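Local coordinates for CBS domain protein (Sulfolobus tokodaii, PDB 2EF7) that is of unknown function but carries a pair of CBS domains, modules that in many relatives bind adenine nucleotides and regulate partner proteins, at residues V14-K19 and G108-I113. Numbering follows the deposited sequence.
Sequences VISVTK and GNLKGI
Val14, just ahead of strand 16-18, sends its two methyls to different parts of segment 108-113. CG1 lies beside its own backbone N and anti to the carbonyl carbon (chi1 -60°) and reaches the strand 110-115 backbone, 4.0 Å from Gly112 CA, and then the side chain of Ile113, where Val14 CG1 meets Ile113 CG1 at 3.6 Å with the two side chains roughly perpendicular. The other branch, Val14 CG2, approaches the isobutyl group of Leu110, coming to 4.0 Å from Leu110 CD2. An alanine here would probably leave Ile113 CG1 without its partner across the contact and Leu110 CD2 with Ser16 CB alone, opening a gap between the two segments. Ile15 points away from segment 108-113 and packs on Val29 and Lys33 of helix 23-33. Ser16 returns to the contact through its methylene: Ser16 CB sits 3.8 Å from Leu110 CD2, which thus touches both Val14 and Ser16. Leu110 and Ile113 also rest on Ile39 of the neighbouring strand 37-42. Next to Leu110, Lys111 and Gly112 both face Val103 in a classic beta bulge. The segments belong to the two different CBS motifs of the chain, and their strands belong to separate sheets, which meet here, as in tandem CBS pairs. Between these segments aliphatic carbons make the contact, implying van der Waals fit rather than directed polar bonds, although a Leu110-Asn44 backbone hydrogen bond links the motifs alongside.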
ATOM      1  N   VAL A  14      -8.544   6.584  20.166  1.00 38.33           N
ATOM      2  CA  VAL A  14      -9.352   7.206  19.122  1.00 33.92           C
ATOM      3  C   VAL A  14     -10.189   8.296  19.769  1.00 32.90           C
ATOM      4  O   VAL A  14     -10.395   8.282  20.976  1.00 32.05           O
ATOM      5  CB  VAL A  14     -10.274   6.183  18.438  1.00 33.44           C
ATOM      6  CG1 VAL A  14      -9.436   5.085  17.804  1.00 34.38           C
ATOM      7  CG2 VAL A  14     -11.246   5.596  19.448  1.00 29.28           C
ATOM      8  N   ILE A  15     -10.672   9.241  18.972  1.00 28.31           N
ATOM      9  CA  ILE A  15     -11.469  10.328  19.512  1.00 22.97           C
ATOM     10  C   ILE A  15     -12.951  10.077  19.328  1.00 26.55           C
ATOM     11  O   ILE A  15     -13.394   9.709  18.237  1.00 25.66           O
ATOM     12  CB  ILE A  15     -11.113  11.661  18.833  1.00 26.64           C
ATOM     13  CG1 ILE A  15      -9.621  11.950  19.017  1.00 27.20           C
ATOM     14  CG2 ILE A  15     -11.967  12.776  19.404  1.00 18.44           C
ATOM     15  CD1 ILE A  15      -9.192  12.075  20.469  1.00 34.99           C
ATOM     16  N   SER A  16     -13.719  10.294  20.394  1.00 22.22           N
ATOM     17  CA  SER A  16     -15.162  10.106  20.339  1.00 24.63           C
ATOM     18  C   SER A  16     -15.889  11.302  20.933  1.00 25.01           C
ATOM     19  O   SER A  16     -15.314  12.064  21.696  1.00 22.12           O
ATOM     20  CB  SER A  16     -15.560   8.861  21.128  1.00 21.75           C
ATOM     21  OG  SER A  16     -15.347   9.069  22.513  1.00 24.80           O
ATOM     22  N   VAL A  17     -17.162  11.449  20.579  1.00 23.82           N
ATOM     23  CA  VAL A  17     -18.002  12.526  21.101  1.00 22.03           C
ATOM     24  C   VAL A  17     -19.310  11.862  21.472  1.00 22.33           C
ATOM     25  O   VAL A  17     -19.676  10.846  20.876  1.00 28.45           O
ATOM     26  CB  VAL A  17     -18.267  13.637  20.036  1.00 23.61           C
ATOM     27  CG1 VAL A  17     -16.941  14.255  19.584  1.00 17.22           C
ATOM     28  CG2 VAL A  17     -19.041  13.058  18.844  1.00 19.85           C
ATOM     29  N   THR A  18     -20.017  12.417  22.448  1.00 22.52           N
ATOM     30  CA  THR A  18     -21.275  11.824  22.872  1.00 26.22           C
ATOM     31  C   THR A  18     -22.356  12.097  21.839  1.00 31.21           C
ATOM     32  O   THR A  18     -22.260  13.046  21.061  1.00 22.52           O
ATOM     33  CB  THR A  18     -21.729  12.374  24.236  1.00 28.09           C
ATOM     34  OG1 THR A  18     -22.099  13.746  24.098  1.00 27.30           O
ATOM     35  CG2 THR A  18     -20.603  12.274  25.240  1.00 31.74           C
ATOM     36  N   LYS A  19     -23.392  11.264  21.841  1.00 27.51           N
ATOM     37  CA  LYS A  19     -24.476  11.399  20.873  1.00 32.04           C
ATOM     38  C   LYS A  19     -25.252  12.713  20.907  1.00 30.23           C
ATOM     39  O   LYS A  19     -26.017  12.999  19.990  1.00 27.99           O
ATOM     40  CB  LYS A  19     -25.443  10.219  20.997  1.00 30.77           C
ATOM     41  CG  LYS A  19     -26.186  10.130  22.309  1.00 33.91           C
ATOM     42  CD  LYS A  19     -27.245   9.032  22.234  1.00 36.70           C
ATOM     43  CE  LYS A  19     -28.003   8.899  23.549  1.00 37.39           C
ATOM     44  NZ  LYS A  19     -29.107   7.904  23.449  1.00 40.43           N
ATOM     45  N   GLY A 108     -18.693  -3.781  25.961  1.00 34.66           N
ATOM     46  CA  GLY A 108     -19.229  -2.964  24.882  1.00 31.36           C
ATOM     47  C   GLY A 108     -18.661  -1.562  24.734  1.00 30.71           C
ATOM     48  O   GLY A 108     -19.079  -0.826  23.841  1.00 30.61           O
ATOM     49  N   ASN A 109     -17.706  -1.201  25.592  1.00 28.10           N
ATOM     50  CA  ASN A 109     -17.090   0.119  25.569  1.00 30.72           C
ATOM     51  C   ASN A 109     -16.019   0.279  24.502  1.00 33.69           C
ATOM     52  O   ASN A 109     -15.222  -0.629  24.262  1.00 25.90           O
ATOM     53  CB  ASN A 109     -16.491   0.438  26.940  1.00 35.69           C
ATOM     54  CG  ASN A 109     -17.542   0.479  28.033  1.00 40.63           C
ATOM     55  OD1 ASN A 109     -18.546   1.184  27.923  1.00 43.16           O
ATOM     56  ND2 ASN A 109     -17.315  -0.281  29.095  1.00 49.76           N
ATOM     57  N   LEU A 110     -16.000   1.455  23.881  1.00 26.99           N
ATOM     58  CA  LEU A 110     -15.047   1.774  22.823  1.00 26.90           C
ATOM     59  C   LEU A 110     -13.594   1.669  23.298  1.00 29.93           C
ATOM     60  O   LEU A 110     -13.239   2.207  24.350  1.00 27.52           O
ATOM     61  CB  LEU A 110     -15.324   3.186  22.297  1.00 27.24           C
ATOM     62  CG  LEU A 110     -14.500   3.719  21.123  1.00 27.82           C
ATOM     63  CD1 LEU A 110     -14.685   2.835  19.880  1.00 19.86           C
ATOM     64  CD2 LEU A 110     -14.952   5.146  20.832  1.00 24.66           C
ATOM     65  N   LYS A 111     -12.767   0.964  22.524  1.00 24.82           N
ATOM     66  CA  LYS A 111     -11.348   0.781  22.853  1.00 23.55           C
ATOM     67  C   LYS A 111     -10.428   1.185  21.705  1.00 25.80           C
ATOM     68  O   LYS A 111      -9.267   1.521  21.926  1.00 27.25           O
ATOM     69  CB  LYS A 111     -11.063  -0.683  23.226  1.00 28.09           C
ATOM     70  CG  LYS A 111     -11.623  -1.121  24.577  1.00 36.17           C
ATOM     71  CD  LYS A 111     -10.852  -0.469  25.712  1.00 44.01           C
ATOM     72  CE  LYS A 111     -11.560  -0.643  27.039  1.00 55.29           C
ATOM     73  NZ  LYS A 111     -10.809   0.018  28.143  1.00 55.62           N
ATOM     74  N   GLY A 112     -10.936   1.131  20.479  1.00 23.32           N
ATOM     75  CA  GLY A 112     -10.127   1.494  19.331  1.00 22.50           C
ATOM     76  C   GLY A 112     -10.851   1.327  18.007  1.00 22.03           C
ATOM     77  O   GLY A 112     -12.071   1.137  17.972  1.00 25.66           O
ATOM     78  N   ILE A 113     -10.083   1.394  16.921  1.00 25.75           N
ATOM     79  CA  ILE A 113     -10.586   1.256  15.558  1.00 26.27           C
ATOM     80  C   ILE A 113      -9.626   0.350  14.793  1.00 30.51           C
ATOM     81  O   ILE A 113      -8.414   0.542  14.873  1.00 25.34           O
ATOM     82  CB  ILE A 113     -10.621   2.628  14.823  1.00 30.54           C
ATOM     83  CG1 ILE A 113     -11.658   3.539  15.465  1.00 35.21           C
ATOM     84  CG2 ILE A 113     -10.926   2.429  13.342  1.00 32.15           C
ATOM     85  CD1 ILE A 113     -13.054   2.978  15.429  1.00 49.78           C
TER